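Local coordinates for protein glucose 1-dehydrogenase (Haloferax mediterranei, PDB 2B5W) that catalyses the NAD(P)+-dependent oxidation of D-glucose to D-gluconate, and of several other aldose sugars, with a preference for NADP+, at residues 208-213 against 217-222; 185-190 against 321-326; 229-232 against 238-241. The protein carries 1 engineered substitution. All coordinates share one frame; numbering follows the deposited sequence.

Interaction 1. Residues 208-213 against 217-222. With NAP (NADP nicotinamide-adenine-dinucleotide phosphate), chain I.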
loop_
_atom_site.group_PDB
_atom_site.type_symbol
_atom_site.label_atom_id
_atom_site.label_comp_id
_atom_site.label_asym_id
_atom_site.label_seq_id
_atom_site.Cartn_x
_atom_site.Cartn_y
_atom_site.Cartn_z
ATOM N N ARG A 208 1.799 -26.488 12.154
ATOM C CA ARG A 208 2.460 -27.779 12.377
ATOM C C ARG A 208 2.493 -28.178 13.828
ATOM O O ARG A 208 2.622 -27.341 14.743
ATOM C CB ARG A 208 3.908 -27.733 11.901
ATOM C CG ARG A 208 4.073 -27.412 10.434
ATOM C CD ARG A 208 3.537 -28.447 9.513
ATOM N NE ARG A 208 3.601 -28.054 8.102
ATOM C CZ ARG A 208 4.702 -28.083 7.370
ATOM N NH1 ARG A 208 5.844 -28.513 7.868
ATOM N NH2 ARG A 208 4.654 -27.700 6.085
ATOM N N ASP A 209 2.424 -29.505 14.011
ATOM C CA ASP A 209 2.748 -30.116 15.303
ATOM C C ASP A 209 4.228 -30.438 15.369
ATOM O O ASP A 209 4.817 -30.885 14.380
ATOM C CB ASP A 209 1.951 -31.428 15.517
ATOM C CG ASP A 209 0.454 -31.251 15.338
ATOM O OD1 ASP A 209 -0.117 -30.339 15.964
ATOM O OD2 ASP A 209 -0.229 -31.980 14.601
ATOM N N ARG A 210 4.780 -30.322 16.570
ATOM C CA ARG A 210 6.123 -30.796 16.881
ATOM C C ARG A 210 6.161 -32.342 16.887
ATOM O O ARG A 210 5.141 -32.979 17.191
ATOM C CB ARG A 210 6.574 -30.246 18.218
ATOM C CG ARG A 210 6.632 -28.720 18.333
ATOM C CD ARG A 210 6.828 -28.243 19.739
ATOM N NE ARG A 210 6.699 -26.794 19.801
ATOM C CZ ARG A 210 7.668 -25.942 19.619
ATOM N NH1 ARG A 210 8.905 -26.346 19.390
ATOM N NH2 ARG A 210 7.379 -24.646 19.621
ATOM N N PRO A 211 7.282 -32.957 16.498
ATOM C CA PRO A 211 8.491 -32.284 16.019
ATOM C C PRO A 211 8.354 -31.979 14.515
ATOM O O PRO A 211 7.799 -32.756 13.737
ATOM C CB PRO A 211 9.581 -33.358 16.228
ATOM C CG PRO A 211 8.855 -34.625 15.939
ATOM C CD PRO A 211 7.449 -34.416 16.472
ATOM N N ASP A 212 8.901 -30.824 14.120
ATOM C CA ASP A 212 8.761 -30.323 12.745
ATOM C C ASP A 212 9.983 -29.474 12.421
ATOM O O ASP A 212 10.402 -28.657 13.237
ATOM C CB ASP A 212 7.504 -29.500 12.625
ATOM C CG ASP A 212 7.260 -29.044 11.226
ATOM O OD1 ASP A 212 7.867 -27.980 10.899
ATOM O OD2 ASP A 212 6.501 -29.646 10.434
ATOM N N PRO A 213 10.590 -29.691 11.252
ATOM C CA PRO A 213 11.858 -28.976 10.963
ATOM C C PRO A 213 11.677 -27.500 10.598
ATOM O O PRO A 213 12.654 -26.723 10.709
ATOM C CB PRO A 213 12.427 -29.723 9.756
ATOM C CG PRO A 213 11.234 -30.280 9.062
ATOM C CD PRO A 213 10.242 -30.642 10.184
ATOM N N ILE A 217 13.597 -24.456 12.509
ATOM C CA ILE A 217 14.302 -23.345 11.854
ATOM C C ILE A 217 13.831 -22.014 12.409
ATOM O O ILE A 217 14.615 -21.131 12.737
ATOM C CB ILE A 217 14.089 -23.411 10.321
ATOM C CG1 ILE A 217 15.026 -24.439 9.714
ATOM C CG2 ILE A 217 14.368 -22.024 9.693
ATOM C CD1 ILE A 217 14.723 -24.766 8.267
ATOM N N ILE A 218 12.532 -21.852 12.542
ATOM C CA ILE A 218 11.980 -20.629 13.111
ATOM C C ILE A 218 12.590 -20.332 14.474
ATOM O O ILE A 218 13.039 -19.255 14.729
ATOM C CB ILE A 218 10.458 -20.755 13.240
ATOM C CG1 ILE A 218 9.795 -20.750 11.871
ATOM C CG2 ILE A 218 9.878 -19.614 14.091
ATOM C CD1 ILE A 218 8.396 -21.323 11.846
ATOM N N GLU A 219 12.613 -21.327 15.351
ATOM C CA GLU A 219 13.112 -21.121 16.704
ATOM C C GLU A 219 14.628 -20.914 16.776
ATOM O O GLU A 219 15.119 -20.164 17.611
ATOM C CB GLU A 219 12.605 -22.267 17.606
ATOM C CG GLU A 219 11.100 -22.154 17.763
ATOM C CD GLU A 219 10.487 -23.126 18.782
ATOM O OE1 GLU A 219 11.020 -24.234 18.924
ATOM O OE2 GLU A 219 9.442 -22.790 19.386
ATOM N N GLU A 220 15.361 -21.595 15.904
ATOM C CA GLU A 220 16.812 -21.473 15.836
ATOM C C GLU A 220 17.234 -20.091 15.337
ATOM O O GLU A 220 18.259 -19.555 15.758
ATOM C CB GLU A 220 17.415 -22.611 15.036
ATOM C CG GLU A 220 18.921 -22.721 15.161
ATOM C CD GLU A 220 19.365 -23.240 16.522
ATOM O OE1 GLU A 220 18.568 -23.914 17.213
ATOM O OE2 GLU A 220 20.518 -22.955 16.891
ATOM N N LEU A 221 16.368 -19.459 14.546
ATOM C CA LEU A 221 16.545 -18.045 14.179
ATOM C C LEU A 221 16.178 -17.055 15.285
ATOM O O LEU A 221 16.207 -15.838 15.071
ATOM C CB LEU A 221 15.707 -17.713 12.937
ATOM C CG LEU A 221 16.231 -18.312 11.628
ATOM C CD1 LEU A 221 15.166 -18.249 10.523
ATOM C CD2 LEU A 221 17.472 -17.553 11.207
ATOM N N ASP A 222 15.845 -17.565 16.464
ATOM C CA ASP A 222 15.347 -16.746 17.594
ATOM C C ASP A 222 14.001 -16.068 17.312
ATOM O O ASP A 222 13.647 -15.088 17.965
ATOM C CB ASP A 222 16.358 -15.683 18.000
ATOM C CG ASP A 222 16.181 -15.209 19.412
ATOM O OD1 ASP A 222 15.868 -16.046 20.284
ATOM O OD2 ASP A 222 16.330 -14.016 19.734
HETATM P PA NAP I . 4.377 -23.419 0.193
HETATM O O1A NAP I . 3.167 -24.089 -0.251
HETATM O O2A NAP I . 5.601 -24.344 0.244
HETATM O O5B NAP I . 4.197 -22.804 1.634
HETATM C C5B NAP I . 3.004 -22.248 2.118
HETATM C C4B NAP I . 3.074 -22.563 3.596
HETATM O O4B NAP I . 2.042 -21.846 4.235
HETATM C C3B NAP I . 2.888 -24.058 3.919
HETATM O O3B NAP I . 3.982 -24.608 4.634
HETATM C C2B NAP I . 1.595 -24.092 4.736
HETATM O O2B NAP I . 1.614 -24.973 5.847
HETATM C C1B NAP I . 1.476 -22.671 5.230
HETATM N N9A NAP I . 0.090 -22.293 5.426
HETATM C C8A NAP I . -0.908 -22.291 4.479
HETATM N N7A NAP I . -2.048 -21.882 5.068
HETATM C C5A NAP I . -1.793 -21.668 6.402
HETATM C C6A NAP I . -2.567 -21.254 7.490
HETATM N N6A NAP I . -3.894 -21.028 7.396
HETATM N N1A NAP I . -1.979 -21.123 8.727
HETATM C C2A NAP I . -0.633 -21.365 8.905
HETATM N N3A NAP I . 0.146 -21.780 7.839
HETATM C C4A NAP I . -0.422 -21.910 6.616
HETATM O O3 NAP I . 4.816 -22.291 -0.843
HETATM P PN NAP I . 6.143 -21.368 -0.928
HETATM O O1N NAP I . 6.671 -21.012 0.420
HETATM O O2N NAP I . 7.090 -21.833 -1.992
HETATM O O5D NAP I . 5.207 -20.184 -1.453
HETATM C C5D NAP I . 4.415 -19.436 -0.551
HETATM C C4D NAP I . 3.355 -18.632 -1.301
HETATM O O4D NAP I . 4.028 -17.659 -2.105
HETATM C C3D NAP I . 2.498 -19.469 -2.255
HETATM O O3D NAP I . 1.145 -19.061 -2.207
HETATM C C2D NAP I . 3.126 -19.183 -3.615
HETATM O O2D NAP I . 2.286 -19.398 -4.719
HETATM C C1D NAP I . 3.536 -17.721 -3.443
HETATM N N1N NAP I . 4.658 -17.258 -4.270
HETATM C C2N NAP I . 4.469 -16.047 -4.862
HETATM C C3N NAP I . 5.487 -15.483 -5.577
HETATM C C7N NAP I . 5.253 -14.074 -6.037
HETATM O O7N NAP I . 6.239 -13.649 -6.922
HETATM N N7N NAP I . 4.174 -13.375 -5.590
HETATM C C4N NAP I . 6.714 -16.132 -5.760
HETATM C C5N NAP I . 6.896 -17.362 -5.140
HETATM C C6N NAP I . 5.863 -17.912 -4.366
HETATM P P2B NAP I . 1.111 -26.545 5.725
HETATM O O1X NAP I . 1.986 -27.323 4.886
HETATM O O2X NAP I . 1.098 -27.001 7.198
HETATM O O3X NAP I . -0.313 -26.565 5.160
#
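R210 and E219 form a salt bridge of two hydrogen bonds between the loop 208-213 and the last turn of helix 213-220. Their side chains come from opposite directions, and the guanidinium grips the carboxylate end-on: R210 NH1 donates to E219 OE1 at 3.0 Å and R210 NH2 to E219 OE2 at 2.8 Å, both almost straight. The oxygens lie in the guanidinium plane, yet the carboxylate is tilted by 34°, which brings NH2 in from above the carboxylate plane. R210 is extended from CG to NE (chi2 169°), giving it the length to span the gap. One backbone bond joins the segments, I217 N to P213 O at 3.0 Å, part of the first turn of the helix; I217 CG1 also packs against that carbonyl oxygen at 3.4 Å. A second salt bridge, within 208-213, lies beside the cofactor. D212 OD2 takes R208 NH1 in the guanidinium plane on its syn lone pair, at 2.9 Å, while D212 OD1 caps the helix start at I215 N. From the same guanidinium, R208 NE reaches NADP O2X at 2.9 Å and R208 NH2 reaches NADP O1X at 2.9 Å, a side-on grip on the adenosine 2'-phosphate. D212, in the second shell, probably helps fix the rotation of the R208 guanidinium, whose two N-H groups would help balance the phosphate charge, consistent with the enzyme's preference for NADP+.

Interaction 2. Residues 185-190 against 321-326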
loop_
_atom_site.group_PDB
_atom_site.type_symbol
_atom_site.label_atom_id
_atom_site.label_comp_id
_atom_site.label_asym_id
_atom_site.label_seq_id
_atom_site.Cartn_x
_atom_site.Cartn_y
_atom_site.Cartn_z
ATOM N N GLY A 185 8.658 -18.352 2.942
ATOM C CA GLY A 185 8.494 -17.763 4.250
ATOM C C GLY A 185 9.715 -17.932 5.121
ATOM O O GLY A 185 10.128 -16.994 5.777
ATOM N N LEU A 186 10.347 -19.104 5.103
ATOM C CA LEU A 186 11.483 -19.320 5.983
ATOM C C LEU A 186 12.699 -18.530 5.484
ATOM O O LEU A 186 13.442 -17.958 6.260
ATOM C CB LEU A 186 11.823 -20.799 6.102
ATOM C CG LEU A 186 10.712 -21.637 6.744
ATOM C CD1 LEU A 186 11.079 -23.107 6.687
ATOM C CD2 LEU A 186 10.513 -21.277 8.173
ATOM N N LEU A 187 12.910 -18.522 4.163
ATOM C CA LEU A 187 13.978 -17.683 3.604
ATOM C C LEU A 187 13.765 -16.212 3.992
ATOM O O LEU A 187 14.701 -15.511 4.418
ATOM C CB LEU A 187 13.977 -17.837 2.080
ATOM C CG LEU A 187 15.136 -17.393 1.238
ATOM C CD1 LEU A 187 16.391 -18.124 1.643
ATOM C CD2 LEU A 187 14.753 -17.686 -0.223
ATOM N N THR A 188 12.525 -15.756 3.868
ATOM C CA THR A 188 12.167 -14.406 4.184
ATOM C C THR A 188 12.431 -14.083 5.655
ATOM O O THR A 188 12.953 -13.025 5.980
ATOM C CB THR A 188 10.726 -14.125 3.810
ATOM O OG1 THR A 188 10.566 -14.284 2.393
ATOM C CG2 THR A 188 10.333 -12.748 4.128
ATOM N N LEU A 189 12.099 -15.014 6.540
ATOM C CA LEU A 189 12.333 -14.796 7.959
ATOM C C LEU A 189 13.835 -14.563 8.257
ATOM O O LEU A 189 14.182 -13.669 9.021
ATOM C CB LEU A 189 11.763 -15.985 8.731
ATOM C CG LEU A 189 11.819 -15.918 10.252
ATOM C CD1 LEU A 189 10.951 -14.834 10.786
ATOM C CD2 LEU A 189 11.450 -17.305 10.820
ATOM N N ALA A 190 14.726 -15.376 7.674
ATOM C CA ALA A 190 16.152 -15.195 7.826
ATOM C C ALA A 190 16.614 -13.892 7.204
ATOM O O ALA A 190 17.469 -13.188 7.764
ATOM C CB ALA A 190 16.925 -16.354 7.214
ATOM N N LYS A 321 25.174 -19.962 8.085
ATOM C CA LYS A 321 25.492 -21.196 7.362
ATOM C C LYS A 321 24.590 -22.317 7.824
ATOM O O LYS A 321 24.140 -23.108 7.006
ATOM C CB LYS A 321 26.938 -21.622 7.587
ATOM C CG LYS A 321 27.839 -20.998 6.562
ATOM C CD LYS A 321 27.912 -19.498 6.736
ATOM C CE LYS A 321 28.907 -18.854 5.792
ATOM N NZ LYS A 321 28.720 -17.392 5.677
ATOM N N TRP A 322 24.265 -22.374 9.131
ATOM C CA TRP A 322 23.385 -23.442 9.625
ATOM C C TRP A 322 22.032 -23.347 8.956
ATOM O O TRP A 322 21.398 -24.355 8.761
ATOM C CB TRP A 322 23.182 -23.434 11.174
ATOM C CG TRP A 322 22.294 -22.324 11.653
ATOM C CD1 TRP A 322 22.694 -21.093 12.093
ATOM C CD2 TRP A 322 20.844 -22.302 11.680
ATOM N NE1 TRP A 322 21.599 -20.329 12.402
ATOM C CE2 TRP A 322 20.449 -21.037 12.164
ATOM C CE3 TRP A 322 19.858 -23.217 11.343
ATOM C CZ2 TRP A 322 19.118 -20.662 12.290
ATOM C CZ3 TRP A 322 18.525 -22.859 11.490
ATOM C CH2 TRP A 322 18.166 -21.593 11.959
ATOM N N PHE A 323 21.568 -22.128 8.689
ATOM C CA PHE A 323 20.229 -21.913 8.160
ATOM C C PHE A 323 20.159 -22.419 6.729
ATOM O O PHE A 323 19.212 -23.100 6.370
ATOM C CB PHE A 323 19.827 -20.439 8.256
ATOM C CG PHE A 323 18.626 -20.109 7.437
ATOM C CD1 PHE A 323 17.346 -20.400 7.881
ATOM C CD2 PHE A 323 18.780 -19.615 6.155
ATOM C CE1 PHE A 323 16.241 -20.127 7.091
ATOM C CE2 PHE A 323 17.709 -19.381 5.367
ATOM C CZ PHE A 323 16.426 -19.622 5.803
ATOM N N LEU A 324 21.146 -22.057 5.923
ATOM C CA LEU A 324 21.221 -22.583 4.558
ATOM C C LEU A 324 21.326 -24.127 4.558
ATOM O O LEU A 324 20.755 -24.781 3.682
ATOM C CB LEU A 324 22.373 -21.950 3.789
ATOM C CG LEU A 324 22.248 -20.449 3.579
ATOM C CD1 LEU A 324 23.528 -19.925 2.982
ATOM C CD2 LEU A 324 21.079 -20.092 2.706
ATOM N N GLU A 325 22.040 -24.708 5.527
ATOM C CA GLU A 325 22.145 -26.161 5.635
ATOM C C GLU A 325 20.781 -26.779 5.963
ATOM O O GLU A 325 20.381 -27.757 5.347
ATOM C CB GLU A 325 23.183 -26.537 6.704
ATOM C CG GLU A 325 24.625 -26.168 6.360
ATOM C CD GLU A 325 25.611 -26.473 7.485
ATOM O OE1 GLU A 325 25.194 -26.662 8.650
ATOM O OE2 GLU A 325 26.823 -26.524 7.202
ATOM N N ASP A 326 20.033 -26.176 6.891
ATOM C CA ASP A 326 18.773 -26.762 7.341
ATOM C C ASP A 326 17.613 -26.519 6.377
ATOM O O ASP A 326 16.669 -27.311 6.261
ATOM C CB ASP A 326 18.419 -26.300 8.750
ATOM C CG ASP A 326 19.384 -26.816 9.818
ATOM O OD1 ASP A 326 20.273 -27.649 9.537
ATOM O OD2 ASP A 326 19.301 -26.430 10.990
#
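Mainly apolar packing of the F323 ring against L187 and A190, with the carbonyl of L186 beside it, joins helix 183-194 to helix 321-327 in the nucleotide-binding domain. The segments run almost exactly antiparallel (178°), their axes 11.4 Å apart at closest approach, and the phenyl ring spans this wide separation. F323 has CG anti to its own backbone N (chi1 166°), a torsion that sends the ring out across the gap. A190 CB sits over one ring face, 3.6 Å from the centroid and 13° off the normal, a CH-pi contact. The CA of L187 lies at the ring edge, 3.8 Å from F323 CZ, and its side chain crosses the phenyl group at about a right angle, where L187 CD1 meets F323 CE2 at 4.1 Å. L186 O, already the acceptor for A190 N in the helix, approaches F323 CZ obliquely at 3.4 Å. With an alanine here instead of F323, A190 CB is likely to lose the ring it rests on and a gap to open between the helices. Helix 183-194 follows strand 175-179 and the NADP+-binding turn at N181 and G182; G185, in its first turn, is consistent with the last glycine of a Rossmann-fold GxGxxG motif.

Interaction 3. Residues 229-232 against 238-241. With K (potassium ion), chain G.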
loop_
_atom_site.group_PDB
_atom_site.type_symbol
_atom_site.label_atom_id
_atom_site.label_comp_id
_atom_site.label_asym_id
_atom_site.label_seq_id
_atom_site.Cartn_x
_atom_site.Cartn_y
_atom_site.Cartn_z
ATOM N N ARG A 229 -3.594 -22.436 14.354
ATOM C CA ARG A 229 -4.687 -23.223 14.971
ATOM C C ARG A 229 -4.950 -22.805 16.416
ATOM O O ARG A 229 -6.035 -23.011 16.956
ATOM C CB ARG A 229 -4.335 -24.691 14.881
ATOM C CG ARG A 229 -4.154 -25.205 13.436
ATOM C CD ARG A 229 -3.608 -26.579 13.340
ATOM N NE ARG A 229 -2.306 -26.642 13.984
ATOM C CZ ARG A 229 -1.668 -27.759 14.266
ATOM N NH1 ARG A 229 -2.186 -28.927 13.933
ATOM N NH2 ARG A 229 -0.484 -27.696 14.859
ATOM N N GLN A 230 -3.947 -22.234 17.052
ATOM C CA GLN A 230 -4.030 -21.669 18.385
ATOM C C GLN A 230 -4.294 -20.171 18.412
ATOM O O GLN A 230 -5.116 -19.681 19.213
ATOM C CB GLN A 230 -2.722 -21.910 19.103
ATOM C CG GLN A 230 -2.379 -23.369 19.293
ATOM C CD GLN A 230 -3.371 -24.064 20.191
ATOM O OE1 GLN A 230 -3.773 -23.513 21.224
ATOM N NE2 GLN A 230 -3.796 -25.250 19.790
ATOM N N THR A 231 -3.559 -19.442 17.572
ATOM C CA THR A 231 -3.592 -17.999 17.541
ATOM C C THR A 231 -3.773 -17.531 16.107
ATOM O O THR A 231 -2.809 -17.509 15.347
ATOM C CB THR A 231 -2.289 -17.434 18.093
ATOM O OG1 THR A 231 -2.061 -17.917 19.423
ATOM C CG2 THR A 231 -2.374 -15.908 18.224
ATOM N N PRO A 232 -4.994 -17.155 15.727
ATOM C CA PRO A 232 -5.236 -16.525 14.432
ATOM C C PRO A 232 -4.550 -15.188 14.342
ATOM O O PRO A 232 -4.225 -14.577 15.333
ATOM C CB PRO A 232 -6.759 -16.330 14.402
ATOM C CG PRO A 232 -7.299 -17.245 15.467
ATOM C CD PRO A 232 -6.243 -17.318 16.507
ATOM N N ASP A 238 -2.819 -9.348 20.748
ATOM C CA ASP A 238 -3.161 -9.617 22.153
ATOM C C ASP A 238 -2.187 -10.624 22.774
ATOM O O ASP A 238 -1.673 -10.416 23.868
ATOM C CB ASP A 238 -4.572 -10.122 22.327
ATOM C CG ASP A 238 -4.820 -10.379 23.798
ATOM O OD1 ASP A 238 -4.736 -9.411 24.581
ATOM O OD2 ASP A 238 -5.071 -11.509 24.266
ATOM N N VAL A 239 -1.927 -11.700 22.047
ATOM C CA VAL A 239 -1.107 -12.806 22.534
ATOM C C VAL A 239 0.364 -12.428 22.503
ATOM O O VAL A 239 1.119 -12.727 23.438
ATOM C CB VAL A 239 -1.373 -14.105 21.748
ATOM C CG1 VAL A 239 -0.448 -15.258 22.222
ATOM C CG2 VAL A 239 -2.847 -14.528 21.850
ATOM N N TYR A 240 0.771 -11.726 21.449
ATOM C CA TYR A 240 2.157 -11.359 21.270
ATOM C C TYR A 240 2.290 -9.837 21.274
ATOM O O TYR A 240 2.262 -9.223 22.345
ATOM C CB TYR A 240 2.712 -12.030 19.982
ATOM C CG TYR A 240 2.678 -13.536 20.097
ATOM C CD1 TYR A 240 3.567 -14.199 20.948
ATOM C CD2 TYR A 240 1.751 -14.285 19.423
ATOM C CE1 TYR A 240 3.512 -15.557 21.102
ATOM C CE2 TYR A 240 1.683 -15.655 19.575
ATOM C CZ TYR A 240 2.574 -16.279 20.422
ATOM O OH TYR A 240 2.468 -17.639 20.537
ATOM N N GLU A 241 2.410 -9.229 20.083
ATOM C CA GLU A 241 2.436 -7.776 19.931
ATOM C C GLU A 241 1.972 -7.396 18.523
ATOM O O GLU A 241 1.853 -8.247 17.646
ATOM C CB GLU A 241 3.845 -7.220 20.142
ATOM C CG GLU A 241 4.883 -7.740 19.150
ATOM C CD GLU A 241 6.277 -7.203 19.396
ATOM O OE1 GLU A 241 6.479 -5.978 19.553
ATOM O OE2 GLU A 241 7.224 -8.023 19.469
HETATM K K K G . 0.231 -8.088 23.703
#
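The Y240 ring carries V239 CG1 over one face, 3.4 Å above the plane and offset toward the rim, while T231 CG2 comes obliquely to Y240 CE2 at 4.3 Å. The ring also touches T224 and V226 of strand 224-227, so the tyrosine packs back onto the outer strand of the parallel sheet. Across the segments the closest meeting is between branched side chains: T231 and V239 reach toward each other tip to tip, with T231 CG2 3.9 Å from V239 CG2. With T231 chi1 at -57°, its methyl stands anti to the backbone N and points at the valine, and the hydroxyl side is left to graze V239 CG1 from T231 OG1 at 4.2 Å. This is a modest apolar contact without polar bonds between the segments; T231 is buried and V239 lies at the surface. The polar chemistry belongs to the backbone of 238-241, where helix 236-239 ends and Y240 is the first residue to leave helical geometry. There a potassium ion is bound by D238 O at 3.0 Å and Y240 O at 2.7 Å, with the carbonyl of P237 as third protein ligand. Carbonyls gathered at the C-terminal end of a helix present negative potential, which would probably help hold the cation, while V239 and Y240 both face the 229-232 loop.

How the interactions relate
All three contacts lie in the nucleotide-binding domain. Along the chain, interactions 1 and 3 follow one another inside the long loop closed by interaction 2. Interactions 1 and 2 have centres about 12 Å apart and share a packing zone: W322 lies against E220 and L221, and I217 CG2 meets F323 CE1, so helix 321-327 packs against both 183-194 and 213-220. Interactions 1 and 3, with centres about 17 Å apart, are tied by a salt bridge from D209 to R229, which joins the loops after neighbouring strands 201-206 and 224-227. Interactions 2 and 3 do not touch; their centres are about 24 Å apart. Together they run from the packed helices through the cofactor-phosphate loop to the outer edge of the sheet.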